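Local coordinates for protein quinoline 2-oxidoreductase large subunit (Pseudomonas putida, PDB 1T3Q) that carries the molybdenum and pterin cytosine dinucleotide cofactor of a molybdenum hydroxylase and probably catalyses the hydroxylation of quinoline at its C2 position, at residues P102-G107 with E265-L270; V489-T494 with A622-T627; A643-I648 with D659-E664. One frame throughout, in Å; residues are numbered along the deposited sequence.

How the interactions relate
The three contacts lie well apart in the large subunit, with centres 42 to 48 Å from one another, and none touches another. Interaction 1 packs a loop of the a/b hammerhead region on a helix of the first molybdopterin cofactor-binding range. Interactions 2 and 3 are both strand pairings of the second such range, yet their nearest atoms are about 25 Å apart although strand 625-629 is followed directly by strand 636-649. Interactions 1 and 3 sit on opposite sides of the chain's centre. None of the touching residues belongs to the molybdenum pocket, which includes Gln-224, Arg-371 and Glu-743; interaction 2 instead meets the second subunit.

Interaction 1. Residues P102-G107 with E265-L270; sequences PLLANG and ELLVCL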
loop_
_atom_site.group_PDB
_atom_site.type_symbol
_atom_site.label_atom_id
_atom_site.label_comp_id
_atom_site.label_asym_id
_atom_site.label_seq_id
_atom_site.Cartn_x
_atom_site.Cartn_y
_atom_site.Cartn_z
ATOM N N PRO B 102 -23.823 2.365 21.955
ATOM C CA PRO B 102 -22.500 2.838 22.345
ATOM C C PRO B 102 -21.457 1.834 21.854
ATOM O O PRO B 102 -21.723 0.630 21.806
ATOM C CB PRO B 102 -22.598 2.903 23.862
ATOM C CG PRO B 102 -23.477 1.726 24.183
ATOM C CD PRO B 102 -24.563 1.822 23.111
ATOM N N LEU B 103 -20.286 2.326 21.466
ATOM C CA LEU B 103 -19.234 1.440 20.982
ATOM C C LEU B 103 -18.859 0.468 22.098
ATOM O O LEU B 103 -18.633 -0.721 21.857
ATOM C CB LEU B 103 -18.026 2.258 20.521
ATOM C CG LEU B 103 -18.366 3.340 19.484
ATOM C CD1 LEU B 103 -17.087 3.958 18.944
ATOM C CD2 LEU B 103 -19.190 2.741 18.339
ATOM N N LEU B 104 -18.806 0.987 23.323
ATOM C CA LEU B 104 -18.510 0.181 24.500
ATOM C C LEU B 104 -19.599 0.468 25.517
ATOM O O LEU B 104 -20.009 1.616 25.674
ATOM C CB LEU B 104 -17.160 0.563 25.110
ATOM C CG LEU B 104 -15.982 -0.381 24.877
ATOM C CD1 LEU B 104 -15.655 -0.427 23.396
ATOM C CD2 LEU B 104 -14.783 0.110 25.675
ATOM N N ALA B 105 -20.076 -0.566 26.199
ATOM C CA ALA B 105 -21.105 -0.362 27.210
ATOM C C ALA B 105 -20.541 0.652 28.203
ATOM O O ALA B 105 -19.348 0.625 28.509
ATOM C CB ALA B 105 -21.419 -1.672 27.918
ATOM N N ASN B 106 -21.387 1.555 28.686
ATOM C CA ASN B 106 -20.937 2.558 29.646
ATOM C C ASN B 106 -21.951 2.651 30.772
ATOM O O ASN B 106 -22.993 3.285 30.623
ATOM C CB ASN B 106 -20.794 3.926 28.969
ATOM C CG ASN B 106 -20.077 4.942 29.850
ATOM O OD1 ASN B 106 -19.936 6.109 29.484
ATOM N ND2 ASN B 106 -19.612 4.497 31.011
ATOM N N GLY B 107 -21.651 2.005 31.893
ATOM C CA GLY B 107 -22.568 2.043 33.018
ATOM C C GLY B 107 -23.570 0.905 33.015
ATOM O O GLY B 107 -24.064 0.502 34.066
ATOM N N GLU B 265 -15.172 -1.188 13.933
ATOM C CA GLU B 265 -14.618 -0.409 12.825
ATOM C C GLU B 265 -14.345 1.011 13.297
ATOM O O GLU B 265 -13.331 1.618 12.948
ATOM C CB GLU B 265 -15.583 -0.387 11.628
ATOM C CG GLU B 265 -15.731 -1.741 10.954
ATOM C CD GLU B 265 -16.760 -1.743 9.833
ATOM O OE1 GLU B 265 -16.387 -2.060 8.682
ATOM O OE2 GLU B 265 -17.941 -1.440 10.105
ATOM N N LEU B 266 -15.253 1.545 14.107
ATOM C CA LEU B 266 -15.064 2.889 14.613
ATOM C C LEU B 266 -13.955 2.858 15.652
ATOM O O LEU B 266 -13.084 3.724 15.660
ATOM C CB LEU B 266 -16.358 3.416 15.245
ATOM C CG LEU B 266 -17.561 3.531 14.304
ATOM C CD1 LEU B 266 -18.742 4.128 15.061
ATOM C CD2 LEU B 266 -17.203 4.399 13.117
ATOM N N LEU B 267 -13.979 1.841 16.506
ATOM C CA LEU B 267 -12.982 1.726 17.559
ATOM C C LEU B 267 -11.551 1.699 17.059
ATOM O O LEU B 267 -10.703 2.404 17.602
ATOM C CB LEU B 267 -13.264 0.504 18.434
ATOM C CG LEU B 267 -14.482 0.638 19.357
ATOM C CD1 LEU B 267 -14.814 -0.707 19.970
ATOM C CD2 LEU B 267 -14.194 1.681 20.454
ATOM N N VAL B 268 -11.253 0.908 16.028
ATOM C CA VAL B 268 -9.873 0.883 15.557
ATOM C C VAL B 268 -9.421 2.247 15.052
ATOM O O VAL B 268 -8.260 2.616 15.213
ATOM C CB VAL B 268 -9.635 -0.193 14.465
ATOM C CG1 VAL B 268 -9.773 -1.578 15.085
ATOM C CG2 VAL B 268 -10.623 -0.018 13.318
ATOM N N CYS B 269 -10.337 3.009 14.458
ATOM C CA CYS B 269 -9.987 4.339 13.968
ATOM C C CYS B 269 -9.664 5.241 15.150
ATOM O O CYS B 269 -8.679 5.981 15.131
ATOM C CB CYS B 269 -11.141 4.944 13.167
ATOM S SG CYS B 269 -11.491 4.069 11.622
ATOM N N LEU B 270 -10.503 5.176 16.180
ATOM C CA LEU B 270 -10.300 5.986 17.373
ATOM C C LEU B 270 -9.003 5.589 18.068
ATOM O O LEU B 270 -8.240 6.440 18.510
ATOM C CB LEU B 270 -11.481 5.811 18.335
ATOM C CG LEU B 270 -12.828 6.367 17.863
ATOM C CD1 LEU B 270 -13.905 6.028 18.876
ATOM C CD2 LEU B 270 -12.729 7.876 17.677
#
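Leu-103 reaches from its loop toward the helix and sets its isobutyl group among three leucines, Leu-266, Leu-267 and Leu-270. Its two methyls divide the work. Leu-103 CD2 meets CD1 of Leu-266 at 3.6 Å, while Leu-103 CD1 lies 3.8 Å from CD1 of Leu-270 and about as far from CB of Leu-266. The side chain crosses both of these helix leucines at roughly a right angle. A chi1 of -54° sets CG of Leu-103 beside its own backbone N, anti to the carbonyl carbon. Separately, Leu-103 CB packs against CD2 of Leu-267 at 3.9 Å.

Leu-104 brings its end nearer than its first bond suggests. Leu-104 CD1 approaches CD1 of Leu-267 at 3.5 Å and also touches CD2, and the two side chains cross obliquely. Leu-267 therefore meets both loop leucines, and Val-80 of helix 77-81 packs on all three. Val-233 and Phe-236 of helix 226-237 also touch Leu-266.

Leucine suits position 103 because its two methyls reach Leu-266 and Leu-270 while its CB meets Leu-267. The contact joins the a/b hammerhead region to helix 263-275 through buried leucine side chains, with only apolar carbons meeting, which implies cohesion by exclusion of water and close fit rather than by directional bonds.

Interaction 2. Residues V489-T494 with A622-T627; sequences VRIDPT and ATLEAT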
loop_
_atom_site.group_PDB
_atom_site.type_symbol
_atom_site.label_atom_id
_atom_site.label_comp_id
_atom_site.label_asym_id
_atom_site.label_seq_id
_atom_site.Cartn_x
_atom_site.Cartn_y
_atom_site.Cartn_z
ATOM N N VAL B 489 -15.388 5.172 -15.623
ATOM C CA VAL B 489 -14.848 4.397 -16.725
ATOM C C VAL B 489 -13.888 5.278 -17.493
ATOM O O VAL B 489 -14.225 6.403 -17.873
ATOM C CB VAL B 489 -15.963 3.906 -17.682
ATOM C CG1 VAL B 489 -15.342 3.235 -18.901
ATOM C CG2 VAL B 489 -16.869 2.925 -16.963
ATOM N N ARG B 490 -12.679 4.769 -17.696
ATOM C CA ARG B 490 -11.663 5.482 -18.443
ATOM C C ARG B 490 -11.193 4.591 -19.569
ATOM O O ARG B 490 -10.956 3.402 -19.368
ATOM C CB ARG B 490 -10.448 5.811 -17.564
ATOM C CG ARG B 490 -9.273 6.412 -18.346
ATOM C CD ARG B 490 -8.080 6.699 -17.434
ATOM N NE ARG B 490 -7.457 5.466 -16.956
ATOM C CZ ARG B 490 -6.677 5.385 -15.882
ATOM N NH1 ARG B 490 -6.416 6.467 -15.159
ATOM N NH2 ARG B 490 -6.167 4.217 -15.523
ATOM N N ILE B 491 -11.077 5.163 -20.755
ATOM C CA ILE B 491 -10.562 4.409 -21.880
ATOM C C ILE B 491 -9.107 4.828 -21.897
ATOM O O ILE B 491 -8.797 5.996 -22.115
ATOM C CB ILE B 491 -11.215 4.813 -23.216
ATOM C CG1 ILE B 491 -12.725 4.570 -23.157
ATOM C CG2 ILE B 491 -10.585 3.999 -24.355
ATOM C CD1 ILE B 491 -13.473 5.004 -24.420
ATOM N N ASP B 492 -8.212 3.887 -21.627
ATOM C CA ASP B 492 -6.795 4.200 -21.622
ATOM C C ASP B 492 -6.333 4.474 -23.060
ATOM O O ASP B 492 -6.920 3.961 -24.013
ATOM C CB ASP B 492 -6.034 3.041 -20.970
ATOM C CG ASP B 492 -6.483 2.808 -19.531
ATOM O OD1 ASP B 492 -6.216 3.683 -18.681
ATOM O OD2 ASP B 492 -7.123 1.771 -19.253
ATOM N N PRO B 493 -5.285 5.299 -23.230
ATOM C CA PRO B 493 -4.730 5.669 -24.537
ATOM C C PRO B 493 -4.536 4.540 -25.548
ATOM O O PRO B 493 -4.815 4.720 -26.731
ATOM C CB PRO B 493 -3.414 6.346 -24.173
ATOM C CG PRO B 493 -3.740 7.009 -22.877
ATOM C CD PRO B 493 -4.510 5.927 -22.143
ATOM N N THR B 494 -4.063 3.384 -25.091
ATOM C CA THR B 494 -3.837 2.265 -26.003
ATOM C C THR B 494 -5.106 1.493 -26.346
ATOM O O THR B 494 -5.056 0.497 -27.067
ATOM C CB THR B 494 -2.788 1.279 -25.439
ATOM O OG1 THR B 494 -3.247 0.741 -24.191
ATOM C CG2 THR B 494 -1.464 1.994 -25.223
ATOM N N ALA B 622 -12.496 16.073 -25.411
ATOM C CA ALA B 622 -11.603 14.923 -25.497
ATOM C C ALA B 622 -11.452 14.087 -24.223
ATOM O O ALA B 622 -10.727 13.093 -24.221
ATOM C CB ALA B 622 -10.238 15.384 -25.984
ATOM N N THR B 623 -12.131 14.469 -23.148
ATOM C CA THR B 623 -12.035 13.716 -21.902
ATOM C C THR B 623 -12.570 12.296 -22.082
ATOM O O THR B 623 -13.755 12.114 -22.376
ATOM C CB THR B 623 -12.850 14.379 -20.780
ATOM O OG1 THR B 623 -12.533 15.775 -20.715
ATOM C CG2 THR B 623 -12.520 13.729 -19.443
ATOM N N LEU B 624 -11.713 11.290 -21.906
ATOM C CA LEU B 624 -12.164 9.908 -22.051
ATOM C C LEU B 624 -12.286 9.133 -20.737
ATOM O O LEU B 624 -12.030 7.932 -20.679
ATOM C CB LEU B 624 -11.276 9.139 -23.043
ATOM C CG LEU B 624 -11.470 9.478 -24.529
ATOM C CD1 LEU B 624 -10.747 8.437 -25.383
ATOM C CD2 LEU B 624 -12.956 9.489 -24.893
ATOM N N GLU B 625 -12.681 9.841 -19.683
ATOM C CA GLU B 625 -12.910 9.242 -18.375
ATOM C C GLU B 625 -14.144 9.961 -17.845
ATOM O O GLU B 625 -14.204 11.192 -17.859
ATOM C CB GLU B 625 -11.717 9.465 -17.430
ATOM C CG GLU B 625 -11.905 8.802 -16.064
ATOM C CD GLU B 625 -10.620 8.735 -15.240
ATOM O OE1 GLU B 625 -10.664 8.182 -14.121
ATOM O OE2 GLU B 625 -9.570 9.227 -15.710
ATOM N N ALA B 626 -15.132 9.196 -17.398
ATOM C CA ALA B 626 -16.366 9.792 -16.899
ATOM C C ALA B 626 -16.953 9.001 -15.745
ATOM O O ALA B 626 -16.671 7.812 -15.581
ATOM C CB ALA B 626 -17.389 9.894 -18.036
ATOM N N THR B 627 -17.791 9.671 -14.962
ATOM C CA THR B 627 -18.429 9.073 -13.802
ATOM C C THR B 627 -19.932 9.331 -13.854
ATOM O O THR B 627 -20.374 10.389 -14.301
ATOM C CB THR B 627 -17.847 9.681 -12.502
ATOM O OG1 THR B 627 -16.433 9.447 -12.469
ATOM C CG2 THR B 627 -18.493 9.061 -11.267
#
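An antiparallel strand pairing at the edge of a four-stranded mixed sheet joins strand 486-491 to strand 625-629, the outermost strand on this side within the chain. Val-489 and Ala-626 form a hydrogen-bonded pair: Val-489 N donates to Ala-626 O at 2.9 Å, and Ala-626 N returns a bond to Val-489 O. Beyond the non-hydrogen-bonded pair Arg-490 and Glu-625, whose CA atoms are only 4.0 Å apart, Ile-491 N donates to Leu-624 O at 2.9 Å, almost straight in line with the carbonyl.

The two faces differ in chemistry. Val-489 and Ala-626 turn to helix 549-576, where a branched and a very small apolar residue fit against Ala-560 and Ile-563. Ile-491 packs on that helix as well and meets Leu-624, CB to CD1, at 4.2 Å.

Arg-490 and Glu-625 share the other face, which meets the second subunit. Glu-625, extended beyond CG, lies against the aliphatic part of Arg-490, with its CG 3.6 Å from Arg-490 CB. Their charged ends stay beyond salt-bridge range, Arg-490 NH1 being 4.2 Å from Glu-625 OE2; the guanidinium and carboxylate planes stand 75° apart. Glu-625 OE2 accepts instead from Thr-539 N of the second subunit, and Arg-490 NH1 donates to Thr-536 O there. Long polar chains suit this face, since their stems pack while their ends bond across the interface. Asp-492 OD1, itself salt-bridged to Arg-230 of the second subunit, also pairs with Arg-490 NE, a salt bridge of 2.8 Å whose hydrogen bond is weak, with an N-H...O angle of 124°.

Interaction 3. Residues A643-I648 with D659-E664; sequences AAIVEI and DFFAVE
Ala-644 sets its methyl over one face of the Phe-660 ring, at the tight and wholly buried side of this strand pair. Ala-644 CB stands 3.7 Å above the plane of the Phe-660 ring, offset toward the rim on the side of CE2 and CZ, and makes a CH-pi contact 3.9 Å from the ring centroid. A chi1 of -131°, away from the usual staggered values, places CG of Phe-660; the end of the ring comes nearer the neighbouring strand than the first bond would suggest. Alanine suits the place opposite because a methyl is small enough to lie against the face of the ring. Ala-749 and Val-753 of helix 744-761 and Ile-683 and Ile-687 of helix 672-692 also touch Phe-660. An alanine in place of Phe-660 would probably open a gap between these two helices and the sheet and leave the methyl of Ala-644 without its aromatic partner.

The backbones belong to an antiparallel beta hairpin, strands 636-649 and 655-665, central in a four-stranded mixed sheet. Phe-661 N donates to Ala-643 O at 2.8 Å and Ala-643 N to Phe-661 O at 2.9 Å. Toward the hairpin turn the bonding slackens: Ile-645 N to Asp-659 O is 3.1 Å, with the donor 38° out of the carbonyl plane, and Asp-659 N to Ile-645 O is a weak bond of 3.4 Å.

The opposite face is the more solvent-facing, with Phe-661 and Asp-659 partly exposed. Ile-645 CD1 meets the Phe-661 ring at its edge, in plane, 3.9 Å from CE2. Ile-645 and Asp-659 lie side by side pointing the same way, the isoleucine packing against both CB and OD2 of the aspartate; OD2, suited to this more open side, also forms a salt bridge with Arg-445.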
loop_
_atom_site.group_PDB
_atom_site.type_symbol
_atom_site.label_atom_id
_atom_site.label_comp_id
_atom_site.label_asym_id
_atom_site.label_seq_id
_atom_site.Cartn_x
_atom_site.Cartn_y
_atom_site.Cartn_z
ATOM N N ALA B 643 -37.642 -26.923 -5.481
ATOM C CA ALA B 643 -38.342 -28.119 -5.031
ATOM C C ALA B 643 -37.288 -28.978 -4.358
ATOM O O ALA B 643 -36.187 -29.155 -4.883
ATOM C CB ALA B 643 -38.964 -28.863 -6.205
ATOM N N ALA B 644 -37.619 -29.489 -3.180
ATOM C CA ALA B 644 -36.695 -30.318 -2.435
ATOM C C ALA B 644 -37.358 -31.626 -2.061
ATOM O O ALA B 644 -38.563 -31.680 -1.812
ATOM C CB ALA B 644 -36.235 -29.591 -1.173
ATOM N N ILE B 645 -36.563 -32.688 -2.048
ATOM C CA ILE B 645 -37.052 -33.994 -1.653
ATOM C C ILE B 645 -36.224 -34.377 -0.436
ATOM O O ILE B 645 -34.995 -34.345 -0.479
ATOM C CB ILE B 645 -36.858 -35.047 -2.761
ATOM C CG1 ILE B 645 -37.789 -34.732 -3.938
ATOM C CG2 ILE B 645 -37.156 -36.436 -2.209
ATOM C CD1 ILE B 645 -37.678 -35.706 -5.103
ATOM N N VAL B 646 -36.905 -34.703 0.658
ATOM C CA VAL B 646 -36.228 -35.082 1.887
ATOM C C VAL B 646 -36.656 -36.476 2.303
ATOM O O VAL B 646 -37.770 -36.914 2.007
ATOM C CB VAL B 646 -36.549 -34.114 3.059
ATOM C CG1 VAL B 646 -36.161 -32.692 2.688
ATOM C CG2 VAL B 646 -38.018 -34.203 3.424
ATOM N N GLU B 647 -35.753 -37.173 2.979
ATOM C CA GLU B 647 -36.031 -38.514 3.466
ATOM C C GLU B 647 -35.807 -38.507 4.969
ATOM O O GLU B 647 -34.735 -38.128 5.437
ATOM C CB GLU B 647 -35.093 -39.536 2.819
ATOM C CG GLU B 647 -35.191 -40.919 3.450
ATOM C CD GLU B 647 -34.106 -41.862 2.963
ATOM O OE1 GLU B 647 -34.219 -42.367 1.827
ATOM O OE2 GLU B 647 -33.135 -42.089 3.716
ATOM N N ILE B 648 -36.824 -38.916 5.717
ATOM C CA ILE B 648 -36.739 -38.961 7.167
ATOM C C ILE B 648 -36.810 -40.412 7.640
ATOM O O ILE B 648 -37.710 -41.148 7.248
ATOM C CB ILE B 648 -37.904 -38.188 7.814
ATOM C CG1 ILE B 648 -37.873 -36.725 7.367
ATOM C CG2 ILE B 648 -37.817 -38.291 9.327
ATOM C CD1 ILE B 648 -39.084 -35.930 7.817
ATOM N N ASP B 659 -32.664 -34.650 -2.921
ATOM C CA ASP B 659 -32.748 -33.988 -4.213
ATOM C C ASP B 659 -33.092 -32.511 -4.068
ATOM O O ASP B 659 -33.755 -32.106 -3.118
ATOM C CB ASP B 659 -33.836 -34.637 -5.073
ATOM C CG ASP B 659 -33.611 -36.117 -5.287
ATOM O OD1 ASP B 659 -32.953 -36.483 -6.283
ATOM O OD2 ASP B 659 -34.093 -36.912 -4.458
ATOM N N PHE B 660 -32.637 -31.718 -5.025
ATOM C CA PHE B 660 -32.941 -30.298 -5.032
ATOM C C PHE B 660 -33.022 -29.844 -6.477
ATOM O O PHE B 660 -32.132 -30.122 -7.288
ATOM C CB PHE B 660 -31.886 -29.500 -4.264
ATOM C CG PHE B 660 -32.478 -28.534 -3.274
ATOM C CD1 PHE B 660 -33.185 -27.417 -3.707
ATOM C CD2 PHE B 660 -32.375 -28.772 -1.907
ATOM C CE1 PHE B 660 -33.788 -26.553 -2.791
ATOM C CE2 PHE B 660 -32.972 -27.913 -0.983
ATOM C CZ PHE B 660 -33.681 -26.803 -1.427
ATOM N N PHE B 661 -34.120 -29.172 -6.793
ATOM C CA PHE B 661 -34.374 -28.676 -8.133
ATOM C C PHE B 661 -34.558 -27.169 -8.048
ATOM O O PHE B 661 -35.230 -26.675 -7.144
ATOM C CB PHE B 661 -35.646 -29.317 -8.681
ATOM C CG PHE B 661 -35.652 -30.822 -8.602
ATOM C CD1 PHE B 661 -35.059 -31.591 -9.599
ATOM C CD2 PHE B 661 -36.254 -31.470 -7.529
ATOM C CE1 PHE B 661 -35.069 -32.986 -9.525
ATOM C CE2 PHE B 661 -36.268 -32.863 -7.448
ATOM C CZ PHE B 661 -35.676 -33.619 -8.447
ATOM N N ALA B 662 -33.959 -26.443 -8.985
ATOM C CA ALA B 662 -34.072 -24.993 -8.992
ATOM C C ALA B 662 -34.366 -24.434 -10.376
ATOM O O ALA B 662 -33.789 -24.870 -11.373
ATOM C CB ALA B 662 -32.785 -24.365 -8.451
ATOM N N VAL B 663 -35.278 -23.471 -10.425
ATOM C CA VAL B 663 -35.619 -22.784 -11.663
ATOM C C VAL B 663 -35.380 -21.313 -11.346
ATOM O O VAL B 663 -35.989 -20.767 -10.425
ATOM C CB VAL B 663 -37.093 -22.978 -12.057
ATOM C CG1 VAL B 663 -37.432 -22.062 -13.227
ATOM C CG2 VAL B 663 -37.349 -24.427 -12.430
ATOM N N GLU B 664 -34.489 -20.671 -12.091
ATOM C CA GLU B 664 -34.186 -19.268 -11.829
ATOM C C GLU B 664 -34.347 -18.369 -13.039
ATOM O O GLU B 664 -33.969 -18.731 -14.152
ATOM C CB GLU B 664 -32.751 -19.128 -11.293
ATOM C CG GLU B 664 -32.238 -17.688 -11.210
ATOM C CD GLU B 664 -32.927 -16.874 -10.121
ATOM O OE1 GLU B 664 -32.910 -15.625 -10.205
ATOM O OE2 GLU B 664 -33.476 -17.481 -9.176
#